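Local atomic coordinates of salicylate 5-hydroxylase, large oxygenase component (Ralstonia sp., PDB entry 7C8Z), a protein that hydroxylates salicylate at C5 to give gentisate, as the iron- and [2Fe-2S]-containing oxygenase component of a multicomponent, NADH-dependent enzyme system. Residues S42-F46 and W47-R51; E367-Q370 and R371-Q375; V392-W395 and S396-F400; T420-M423 and V424-T427. All blocks are in the same frame, centred on the assembly; numbering follows the deposited sequence.

Contact 1. Residues S42-F46 and W47-R51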
loop_
_atom_site.group_PDB
_atom_site.type_symbol
_atom_site.label_atom_id
_atom_site.label_comp_id
_atom_site.label_asym_id
_atom_site.label_seq_id
_atom_site.Cartn_x
_atom_site.Cartn_y
_atom_site.Cartn_z
ATOM N N SER A 42 7.996 -12.030 34.969
ATOM C CA SER A 42 7.811 -10.626 35.317
ATOM C C SER A 42 8.545 -9.682 34.380
ATOM O O SER A 42 8.451 -8.462 34.548
ATOM C CB SER A 42 8.245 -10.368 36.756
ATOM O OG SER A 42 7.480 -11.153 37.648
ATOM N N ARG A 43 9.268 -10.212 33.398
ATOM C CA ARG A 43 9.935 -9.398 32.389
ATOM C C ARG A 43 9.787 -10.119 31.058
ATOM O O ARG A 43 10.372 -11.191 30.866
ATOM C CB ARG A 43 11.410 -9.166 32.732
ATOM C CG ARG A 43 11.667 -8.669 34.152
ATOM C CD ARG A 43 12.543 -7.425 34.174
ATOM N NE ARG A 43 12.461 -6.712 35.446
ATOM C CZ ARG A 43 13.449 -5.986 35.965
ATOM N NH1 ARG A 43 14.606 -5.879 35.323
ATOM N NH2 ARG A 43 13.283 -5.367 37.128
ATOM N N VAL A 44 9.004 -9.545 30.151
ATOM C CA VAL A 44 8.793 -10.117 28.824
ATOM C C VAL A 44 9.784 -9.458 27.870
ATOM O O VAL A 44 9.747 -8.229 27.715
ATOM C CB VAL A 44 7.354 -9.909 28.338
ATOM C CG1 VAL A 44 7.159 -10.560 26.986
ATOM C CG2 VAL A 44 6.370 -10.473 29.340
ATOM N N PRO A 45 10.652 -10.219 27.209
ATOM C CA PRO A 45 11.578 -9.610 26.251
ATOM C C PRO A 45 10.837 -9.066 25.043
ATOM O O PRO A 45 9.790 -9.580 24.640
ATOM C CB PRO A 45 12.498 -10.771 25.860
ATOM C CG PRO A 45 11.679 -11.991 26.103
ATOM C CD PRO A 45 10.836 -11.677 27.305
ATOM N N PHE A 46 11.404 -8.010 24.456
ATOM C CA PHE A 46 10.756 -7.375 23.314
ATOM C C PHE A 46 10.613 -8.337 22.142
ATOM O O PHE A 46 9.618 -8.272 21.410
ATOM C CB PHE A 46 11.540 -6.133 22.885
ATOM C CG PHE A 46 11.324 -4.934 23.768
ATOM C CD1 PHE A 46 10.604 -5.038 24.948
ATOM C CD2 PHE A 46 11.847 -3.701 23.416
ATOM C CE1 PHE A 46 10.411 -3.933 25.759
ATOM C CE2 PHE A 46 11.657 -2.598 24.222
ATOM C CZ PHE A 46 10.939 -2.714 25.396
ATOM N N TRP A 47 11.569 -9.253 21.964
ATOM C CA TRP A 47 11.503 -10.159 20.824
ATOM C C TRP A 47 10.360 -11.165 20.925
ATOM O O TRP A 47 10.104 -11.876 19.947
ATOM C CB TRP A 47 12.837 -10.889 20.623
ATOM C CG TRP A 47 13.426 -11.514 21.844
ATOM C CD1 TRP A 47 14.396 -10.988 22.645
ATOM C CD2 TRP A 47 13.109 -12.801 22.389
ATOM N NE1 TRP A 47 14.696 -11.862 23.662
ATOM C CE2 TRP A 47 13.919 -12.983 23.528
ATOM C CE3 TRP A 47 12.214 -13.814 22.028
ATOM C CZ2 TRP A 47 13.862 -14.136 24.310
ATOM C CZ3 TRP A 47 12.158 -14.955 22.805
ATOM C CH2 TRP A 47 12.979 -15.109 23.934
ATOM N N ALA A 48 9.695 -11.273 22.078
ATOM C CA ALA A 48 8.476 -12.073 22.150
ATOM C C ALA A 48 7.367 -11.511 21.266
ATOM O O ALA A 48 6.423 -12.238 20.932
ATOM C CB ALA A 48 7.990 -12.169 23.597
ATOM N N TYR A 49 7.462 -10.239 20.874
ATOM C CA TYR A 49 6.468 -9.600 20.024
ATOM C C TYR A 49 6.938 -9.381 18.594
ATOM O O TYR A 49 6.122 -9.012 17.744
ATOM C CB TYR A 49 6.048 -8.243 20.611
ATOM C CG TYR A 49 5.647 -8.273 22.071
ATOM C CD1 TYR A 49 4.347 -8.581 22.449
ATOM C CD2 TYR A 49 6.570 -7.978 23.073
ATOM C CE1 TYR A 49 3.977 -8.604 23.780
ATOM C CE2 TYR A 49 6.207 -7.998 24.409
ATOM C CZ TYR A 49 4.910 -8.312 24.755
ATOM O OH TYR A 49 4.544 -8.334 26.079
ATOM N N THR A 50 8.225 -9.573 18.309
ATOM C CA THR A 50 8.797 -9.186 17.029
ATOM C C THR A 50 9.308 -10.349 16.184
ATOM O O THR A 50 9.773 -10.111 15.064
ATOM C CB THR A 50 9.946 -8.192 17.252
ATOM O OG1 THR A 50 10.999 -8.838 17.978
ATOM C CG2 THR A 50 9.464 -6.980 18.040
ATOM N N ARG A 51 9.215 -11.589 16.661
ATOM C CA ARG A 51 9.787 -12.739 15.968
ATOM C C ARG A 51 8.690 -13.508 15.245
ATOM O O ARG A 51 7.688 -13.893 15.856
ATOM C CB ARG A 51 10.520 -13.664 16.942
ATOM C CG ARG A 51 11.791 -13.075 17.517
ATOM C CD ARG A 51 12.483 -14.044 18.457
ATOM N NE ARG A 51 12.524 -15.410 17.938
ATOM C CZ ARG A 51 12.876 -16.470 18.661
ATOM N NH1 ARG A 51 13.214 -16.319 19.932
ATOM N NH2 ARG A 51 12.896 -17.677 18.114
#
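Two overlapping turns just ahead of helix 52-63 bring Pro-45 and Val-44 against Trp-47, Ala-48 and Tyr-49. Pro-45 O accepts from Ala-48 N at 3.1 Å, and Phe-46 O from Tyr-49 N at 3.0 Å, with an N-H...O angle of 164° in the second. The pyrrolidine ring of Pro-45 lies over one face of the Trp-47 indole. Its CB sits 3.6 Å from the centroid of the five-membered ring, 24° off the normal, a CH-pi contact, while Pro-45 CG lies 3.5 Å from Trp-47 CZ2, over the same face but towards the rim of the indole. The indole can lie there because Trp-47 CG stands between its own backbone N and carbonyl carbon (chi1 49°). Phi and psi at Phe-46, Trp-47 and Ala-48 fit type I beta turns, one spanning 45-48 and the next 46-49. From the end of the second turn the Tyr-49 side chain crosses Val-44 at about a right angle, and Val-44 CG1 meets Ala-48 CB at 3.8 Å and Tyr-49 CE2 at 3.8 Å. The phenol is held at its far end by a hydrogen bond from OH to Glu-236 OE2, and its ring stacks on Phe-400 of helix 387-402.

Contact 2. Residues E367-Q370 and R371-Q375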
loop_
_atom_site.group_PDB
_atom_site.type_symbol
_atom_site.label_atom_id
_atom_site.label_comp_id
_atom_site.label_asym_id
_atom_site.label_seq_id
_atom_site.Cartn_x
_atom_site.Cartn_y
_atom_site.Cartn_z
ATOM N N GLU A 367 -36.594 0.686 24.164
ATOM C CA GLU A 367 -35.794 1.507 25.066
ATOM C C GLU A 367 -34.410 0.899 25.317
ATOM O O GLU A 367 -33.385 1.585 25.195
ATOM C CB GLU A 367 -36.570 1.662 26.369
ATOM C CG GLU A 367 -35.892 2.408 27.480
ATOM C CD GLU A 367 -36.605 2.197 28.803
ATOM O OE1 GLU A 367 -36.319 1.191 29.489
ATOM O OE2 GLU A 367 -37.452 3.045 29.155
ATOM N N TRP A 368 -34.360 -0.398 25.659
ATOM C CA TRP A 368 -33.089 -1.028 26.023
ATOM C C TRP A 368 -32.181 -1.192 24.817
ATOM O O TRP A 368 -30.957 -1.038 24.926
ATOM C CB TRP A 368 -33.326 -2.382 26.700
ATOM C CG TRP A 368 -33.543 -2.239 28.155
ATOM C CD1 TRP A 368 -34.728 -2.335 28.809
ATOM C CD2 TRP A 368 -32.555 -1.935 29.150
ATOM N NE1 TRP A 368 -34.547 -2.117 30.151
ATOM C CE2 TRP A 368 -33.220 -1.870 30.386
ATOM C CE3 TRP A 368 -31.172 -1.719 29.115
ATOM C CZ2 TRP A 368 -32.557 -1.600 31.579
ATOM C CZ3 TRP A 368 -30.512 -1.449 30.301
ATOM C CH2 TRP A 368 -31.205 -1.393 31.516
ATOM N N THR A 369 -32.758 -1.524 23.662
ATOM C CA THR A 369 -31.965 -1.563 22.443
ATOM C C THR A 369 -31.312 -0.215 22.164
ATOM O O THR A 369 -30.097 -0.147 21.900
ATOM C CB THR A 369 -32.824 -1.994 21.251
ATOM O OG1 THR A 369 -33.308 -3.329 21.456
ATOM C CG2 THR A 369 -31.991 -1.944 19.970
ATOM N N GLN A 370 -32.093 0.885 22.245
ATOM C CA GLN A 370 -31.457 2.154 21.897
ATOM C C GLN A 370 -30.396 2.503 22.945
ATOM O O GLN A 370 -29.372 3.123 22.633
ATOM C CB GLN A 370 -32.460 3.314 21.813
ATOM C CG GLN A 370 -33.353 3.131 20.607
ATOM C CD GLN A 370 -34.558 4.064 20.472
ATOM O OE1 GLN A 370 -35.557 4.044 21.272
ATOM N NE2 GLN A 370 -34.635 4.546 19.187
ATOM N N ARG A 371 -30.645 2.127 24.203
ATOM C CA ARG A 371 -29.679 2.361 25.275
ATOM C C ARG A 371 -28.346 1.692 24.974
ATOM O O ARG A 371 -27.282 2.320 25.078
ATOM C CB ARG A 371 -30.240 1.846 26.603
ATOM C CG ARG A 371 -29.214 1.762 27.731
ATOM C CD ARG A 371 -29.796 2.153 29.092
ATOM N NE ARG A 371 -31.150 1.638 29.265
ATOM C CZ ARG A 371 -32.199 2.379 29.598
ATOM N NH1 ARG A 371 -32.062 3.681 29.807
ATOM N NH2 ARG A 371 -33.392 1.814 29.717
ATOM N N ARG A 372 -28.381 0.407 24.618
ATOM C CA ARG A 372 -27.137 -0.270 24.262
ATOM C C ARG A 372 -26.475 0.418 23.075
ATOM O O ARG A 372 -25.252 0.628 23.067
ATOM C CB ARG A 372 -27.386 -1.748 23.954
ATOM C CG ARG A 372 -28.189 -2.503 25.005
ATOM C CD ARG A 372 -27.905 -3.999 24.941
ATOM N NE ARG A 372 -28.843 -4.764 25.759
ATOM C CZ ARG A 372 -28.689 -4.996 27.060
ATOM N NH1 ARG A 372 -27.631 -4.523 27.704
ATOM N NH2 ARG A 372 -29.597 -5.703 27.720
ATOM N N LEU A 373 -27.271 0.801 22.073
ATOM C CA LEU A 373 -26.699 1.415 20.877
ATOM C C LEU A 373 -25.999 2.725 21.210
ATOM O O LEU A 373 -24.877 2.975 20.758
ATOM C CB LEU A 373 -27.785 1.636 19.826
ATOM C CG LEU A 373 -28.263 0.380 19.095
ATOM C CD1 LEU A 373 -29.371 0.744 18.128
ATOM C CD2 LEU A 373 -27.111 -0.313 18.378
ATOM N N ILE A 374 -26.642 3.572 22.013
ATOM C CA ILE A 374 -26.061 4.869 22.337
ATOM C C ILE A 374 -24.839 4.692 23.228
ATOM O O ILE A 374 -23.842 5.410 23.084
ATOM C CB ILE A 374 -27.116 5.790 22.979
ATOM C CG1 ILE A 374 -28.223 6.107 21.967
ATOM C CG2 ILE A 374 -26.472 7.080 23.475
ATOM C CD1 ILE A 374 -29.078 7.321 22.319
ATOM N N GLN A 375 -24.874 3.723 24.144
ATOM C CA GLN A 375 -23.707 3.515 24.989
ATOM C C GLN A 375 -22.543 2.890 24.228
ATOM O O GLN A 375 -21.399 2.999 24.680
ATOM C CB GLN A 375 -24.079 2.647 26.192
ATOM C CG GLN A 375 -24.925 3.365 27.224
ATOM C CD GLN A 375 -25.252 2.489 28.407
ATOM O OE1 GLN A 375 -26.318 2.607 29.011
ATOM N NE2 GLN A 375 -24.330 1.599 28.750
#
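Arg-371 folds back under the indole of Trp-368 and reaches Glu-367 with the same guanidinium, one turn earlier on helix 366-375. Its CZ lies 4.1 Å from the centroid of the Trp-368 six-membered ring and only 5° off the normal, a cation-pi contact. The two planes are 71° apart, which means that the guanidinium stands nearly upright on the indole face instead of lying flat on it. The NE and NH2 side faces the ring: NE is 3.3 Å from Trp-368 CZ3, and NH2 sits 3.7 Å above the ring plane. That pose comes from bends at chi2 and chi3, the latter 40°, which turn the chain back towards the start of the helix. NH2 also forms a salt bridge with Glu-367 OE1 at 3.0 Å, the carboxylate oxygen arriving at the guanidinium edge, and NH1 pairs with Asp-309.

These are i to i+3 and i to i+4 pairings on an alpha helix, whose backbone bonds are regular, as in Arg-372 N to Trp-368 O at 3.0 Å. Packing is looser around Thr-369 and Leu-373. The two side chains run alongside each other, yet CG2 of Thr-369 and CD1 of Leu-373 approach no closer than 4.2 Å; both residues rest on Leu-220 of strand 217-227, and Leu-373 also packs on an apolar side chain of another protein's chain. Glu-367 and Gln-370 lie on the solvent side. Buried Arg-372, by contrast, has its guanidinium bound by Asp-364, Glu-313 and the carbonyl of Asn-337.

Contact 3. Residues V392-W395 and S396-F400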
loop_
_atom_site.group_PDB
_atom_site.type_symbol
_atom_site.label_atom_id
_atom_site.label_comp_id
_atom_site.label_asym_id
_atom_site.label_seq_id
_atom_site.Cartn_x
_atom_site.Cartn_y
_atom_site.Cartn_z
ATOM N N VAL A 392 -2.364 2.599 21.752
ATOM C CA VAL A 392 -1.234 2.218 22.597
ATOM C C VAL A 392 -0.692 0.858 22.188
ATOM O O VAL A 392 0.509 0.599 22.333
ATOM C CB VAL A 392 -1.592 2.254 24.100
ATOM C CG1 VAL A 392 -2.110 3.626 24.488
ATOM C CG2 VAL A 392 -2.591 1.155 24.475
ATOM N N ILE A 393 -1.540 -0.027 21.656
ATOM C CA ILE A 393 -1.044 -1.322 21.200
ATOM C C ILE A 393 -0.119 -1.141 19.999
ATOM O O ILE A 393 0.975 -1.724 19.937
ATOM C CB ILE A 393 -2.223 -2.263 20.900
ATOM C CG1 ILE A 393 -2.827 -2.755 22.215
ATOM C CG2 ILE A 393 -1.789 -3.443 20.036
ATOM C CD1 ILE A 393 -3.976 -3.696 22.038
ATOM N N GLU A 394 -0.526 -0.303 19.043
ATOM C CA GLU A 394 0.346 -0.017 17.907
ATOM C C GLU A 394 1.664 0.602 18.366
ATOM O O GLU A 394 2.745 0.184 17.931
ATOM C CB GLU A 394 -0.365 0.909 16.919
ATOM C CG GLU A 394 0.441 1.198 15.667
ATOM C CD GLU A 394 -0.357 1.936 14.607
ATOM O OE1 GLU A 394 -1.480 2.388 14.914
ATOM O OE2 GLU A 394 0.141 2.057 13.466
ATOM N N TRP A 395 1.593 1.587 19.270
ATOM C CA TRP A 395 2.810 2.280 19.692
ATOM C C TRP A 395 3.735 1.348 20.471
ATOM O O TRP A 395 4.965 1.430 20.344
ATOM C CB TRP A 395 2.452 3.521 20.515
ATOM C CG TRP A 395 1.488 4.445 19.812
ATOM C CD1 TRP A 395 1.200 4.467 18.479
ATOM C CD2 TRP A 395 0.680 5.469 20.410
ATOM N NE1 TRP A 395 0.268 5.437 18.209
ATOM C CE2 TRP A 395 -0.072 6.065 19.379
ATOM C CE3 TRP A 395 0.517 5.939 21.715
ATOM C CZ2 TRP A 395 -0.964 7.112 19.611
ATOM C CZ3 TRP A 395 -0.372 6.975 21.943
ATOM C CH2 TRP A 395 -1.099 7.550 20.898
ATOM N N SER A 396 3.163 0.441 21.265
ATOM C CA SER A 396 3.972 -0.554 21.953
ATOM C C SER A 396 4.673 -1.469 20.959
ATOM O O SER A 396 5.846 -1.814 21.144
ATOM C CB SER A 396 3.091 -1.363 22.899
ATOM O OG SER A 396 2.438 -0.505 23.815
ATOM N N GLN A 397 3.970 -1.874 19.896
ATOM C CA GLN A 397 4.617 -2.696 18.877
ATOM C C GLN A 397 5.780 -1.952 18.230
ATOM O O GLN A 397 6.840 -2.543 17.970
ATOM C CB GLN A 397 3.606 -3.125 17.819
ATOM C CG GLN A 397 4.201 -4.026 16.746
ATOM C CD GLN A 397 4.725 -5.336 17.299
ATOM O OE1 GLN A 397 4.169 -5.895 18.247
ATOM N NE2 GLN A 397 5.800 -5.837 16.704
ATOM N N GLU A 398 5.597 -0.658 17.959
ATOM C CA GLU A 398 6.691 0.140 17.406
ATOM C C GLU A 398 7.889 0.143 18.347
ATOM O O GLU A 398 9.032 -0.091 17.926
ATOM C CB GLU A 398 6.227 1.573 17.145
ATOM C CG GLU A 398 5.002 1.688 16.264
ATOM C CD GLU A 398 4.609 3.127 16.003
ATOM O OE1 GLU A 398 4.004 3.392 14.946
ATOM O OE2 GLU A 398 4.910 3.992 16.852
ATOM N N GLY A 399 7.634 0.377 19.636
ATOM C CA GLY A 399 8.710 0.346 20.615
ATOM C C GLY A 399 9.446 -0.980 20.634
ATOM O O GLY A 399 10.680 -1.018 20.649
ATOM N N PHE A 400 8.697 -2.087 20.631
ATOM C CA PHE A 400 9.323 -3.408 20.638
ATOM C C PHE A 400 10.219 -3.594 19.419
ATOM O O PHE A 400 11.380 -4.000 19.545
ATOM C CB PHE A 400 8.261 -4.509 20.687
ATOM C CG PHE A 400 7.346 -4.419 21.870
ATOM C CD1 PHE A 400 7.802 -3.924 23.080
ATOM C CD2 PHE A 400 6.024 -4.821 21.770
ATOM C CE1 PHE A 400 6.958 -3.833 24.165
ATOM C CE2 PHE A 400 5.173 -4.732 22.853
ATOM C CZ PHE A 400 5.641 -4.237 24.053
#
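Ser-396 turns its hydroxyl back along helix 387-402 onto the carbonyl of Val-392, while the side chains of Trp-395 and Glu-398 run alongside one another. Ser-396 OG donates to Val-392 O at 2.7 Å, and Ser-396 N donates to the same oxygen at 2.9 Å. The two donors arrive from opposite faces of the carbonyl plane, giving that buried oxygen two bonds. Ser-396 OG stands opposite its own carbonyl carbon (chi1 -57°), which puts the hydroxyl beside the backbone N and lets it share the acceptor.

The hydroxyl bond is added to an unbroken i to i+4 pattern, with Gly-399 N to Trp-395 O at 3.0 Å and Glu-398 N to Glu-394 O also at 3.0 Å. The helix carries iron ligand Asp-389 near its start, and the Val-392 side chain is about 7 Å from the bound iron ion.

The Glu-398 carboxylate is inclined 36° to the Trp-395 indole, with OE2 4.1 Å from Trp-395 CD1. This loose approach is bridged by Arg-119 of the second subunit, which forms a salt bridge with Glu-398 and a cation-pi contact with Trp-395. Glu-394 projects near Glu-398, OE2 to OE1 4.3 Å. Arg-119 probably offsets the charge of Glu-398, and a basic side chain of another protein's chain lies at long, weak ion-pair range of Glu-394. Gln-397 heads elsewhere: its chain bends at chi2 (62°), and OE1 accepts from Asn-230 N. Phe-400 packs against Arg-113 of the second subunit, a residue of the [2Fe-2S] pocket.

Contact 4. Residues T420-M423 and V424-T427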
loop_
_atom_site.group_PDB
_atom_site.type_symbol
_atom_site.label_atom_id
_atom_site.label_comp_id
_atom_site.label_asym_id
_atom_site.label_seq_id
_atom_site.Cartn_x
_atom_site.Cartn_y
_atom_site.Cartn_z
ATOM N N THR A 420 -6.538 -11.922 42.830
ATOM C CA THR A 420 -6.403 -10.829 43.782
ATOM C C THR A 420 -7.768 -10.212 44.063
ATOM O O THR A 420 -8.763 -10.514 43.395
ATOM C CB THR A 420 -5.441 -9.745 43.277
ATOM O OG1 THR A 420 -6.096 -8.958 42.275
ATOM C CG2 THR A 420 -4.177 -10.365 42.697
ATOM N N ASP A 421 -7.808 -9.355 45.086
ATOM C CA ASP A 421 -9.014 -8.628 45.468
ATOM C C ASP A 421 -8.917 -7.127 45.184
ATOM O O ASP A 421 -9.702 -6.346 45.733
ATOM C CB ASP A 421 -9.326 -8.866 46.948
ATOM C CG ASP A 421 -8.197 -8.415 47.872
ATOM O OD1 ASP A 421 -7.097 -9.004 47.803
ATOM O OD2 ASP A 421 -8.413 -7.478 48.673
ATOM N N HIS A 422 -7.980 -6.712 44.327
ATOM C CA HIS A 422 -7.775 -5.311 43.958
ATOM C C HIS A 422 -7.380 -5.248 42.482
ATOM O O HIS A 422 -7.158 -6.287 41.852
ATOM C CB HIS A 422 -6.722 -4.670 44.868
ATOM C CG HIS A 422 -5.406 -5.384 44.844
ATOM N ND1 HIS A 422 -4.329 -4.926 44.118
ATOM C CD2 HIS A 422 -4.985 -6.513 45.466
ATOM C CE1 HIS A 422 -3.306 -5.747 44.282
ATOM N NE2 HIS A 422 -3.677 -6.718 45.096
ATOM N N MET A 423 -7.263 -4.033 41.915
ATOM C CA MET A 423 -6.940 -3.932 40.492
ATOM C C MET A 423 -5.464 -3.616 40.327
ATOM O O MET A 423 -4.981 -3.454 39.203
ATOM C CB MET A 423 -7.610 -2.737 39.806
ATOM C CG MET A 423 -7.846 -1.506 40.648
ATOM S SD MET A 423 -8.515 -0.270 39.461
ATOM C CE MET A 423 -9.082 0.953 40.687
ATOM N N VAL A 424 -4.726 -3.529 41.425
ATOM C CA VAL A 424 -3.411 -2.917 41.325
ATOM C C VAL A 424 -2.362 -3.997 41.169
ATOM O O VAL A 424 -1.518 -4.193 42.048
ATOM C CB VAL A 424 -3.119 -2.037 42.557
ATOM C CG1 VAL A 424 -2.024 -1.045 42.239
ATOM C CG2 VAL A 424 -4.394 -1.338 43.039
ATOM N N THR A 425 -2.390 -4.686 40.037
ATOM C CA THR A 425 -1.452 -5.771 39.840
ATOM C C THR A 425 -1.392 -6.093 38.359
ATOM O O THR A 425 -2.364 -5.891 37.630
ATOM C CB THR A 425 -1.843 -7.007 40.660
ATOM O OG1 THR A 425 -1.045 -8.121 40.249
ATOM C CG2 THR A 425 -3.322 -7.334 40.474
ATOM N N GLU A 426 -0.236 -6.587 37.923
ATOM C CA GLU A 426 -0.079 -7.107 36.573
ATOM C C GLU A 426 -0.064 -8.631 36.557
ATOM O O GLU A 426 0.533 -9.243 35.665
ATOM C CB GLU A 426 1.185 -6.532 35.932
ATOM C CG GLU A 426 1.118 -5.027 35.747
ATOM C CD GLU A 426 2.349 -4.453 35.081
ATOM O OE1 GLU A 426 2.311 -4.245 33.850
ATOM O OE2 GLU A 426 3.351 -4.204 35.785
ATOM N N THR A 427 -0.746 -9.254 37.522
ATOM C CA THR A 427 -0.640 -10.696 37.702
ATOM C C THR A 427 -1.264 -11.467 36.546
ATOM O O THR A 427 -0.825 -12.583 36.248
ATOM C CB THR A 427 -1.281 -11.112 39.029
ATOM O OG1 THR A 427 -1.180 -12.532 39.197
ATOM C CG2 THR A 427 -2.739 -10.699 39.074
#
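Thr-420 OG1, which meets Thr-425 CG2 across the contact at 3.7 Å, donates to His-422 O at 2.9 Å. Its methyl group CG2 approaches Thr-425 CG2 and Thr-427 CG2 tip to tip, each at 3.9 Å, so the three threonines form a small apolar cluster that rests on Leu-265 of strand 263-267. The chain bends sharply where the two segments join. Val-424 is the centre of an inverse gamma turn, in which Thr-425 N reaches Met-423 O at 3.0 Å, a weak bond. A second bond accompanies it: Val-424 N donates to His-422 ND1 at 3.1 Å, bent to 140° at the hydrogen and with the donor 29° out of the imidazole plane. A chi1 of 57° tucks the His-422 imidazole over its own backbone, towards the turn. At its edge, CE1 comes 3.3 Å from Val-424 O.

The turn delivers Glu-426 to the N-cap position of helix 427-440, where its carboxylate forms a salt bridge with Arg-113 of the second subunit. Thr-427 OG1 is bound to Gly-418 N and Glu-416 O. If the bent bond to His-422 ND1 holds, that nitrogen is probably unprotonated and the imidazole neutral, with its proton on NE2; protonation at ND1 would then be expected to cost this bond.

Along the chain the contacts come in numerical order without overlap. Contacts 2, 3 and 4 belong to the catalytic domain; contact 1 is much earlier in sequence but folds back onto contact 3. Their centres are 12 Å apart, and Phe-46, Tyr-49 and Thr-50 touch Phe-400 of helix 387-402. Contact 4, in the loop before helix 427-440, is 22 Å from contact 1 and 24 Å from contact 3, centre to centre. Contacts 1, 3 and 4 all meet the second subunit, consistent with the family's pairing of each catalytic iron with a neighbour's Rieske cluster. Contact 2, on helix 366-375, stands apart, 32 to 41 Å from the others between centres.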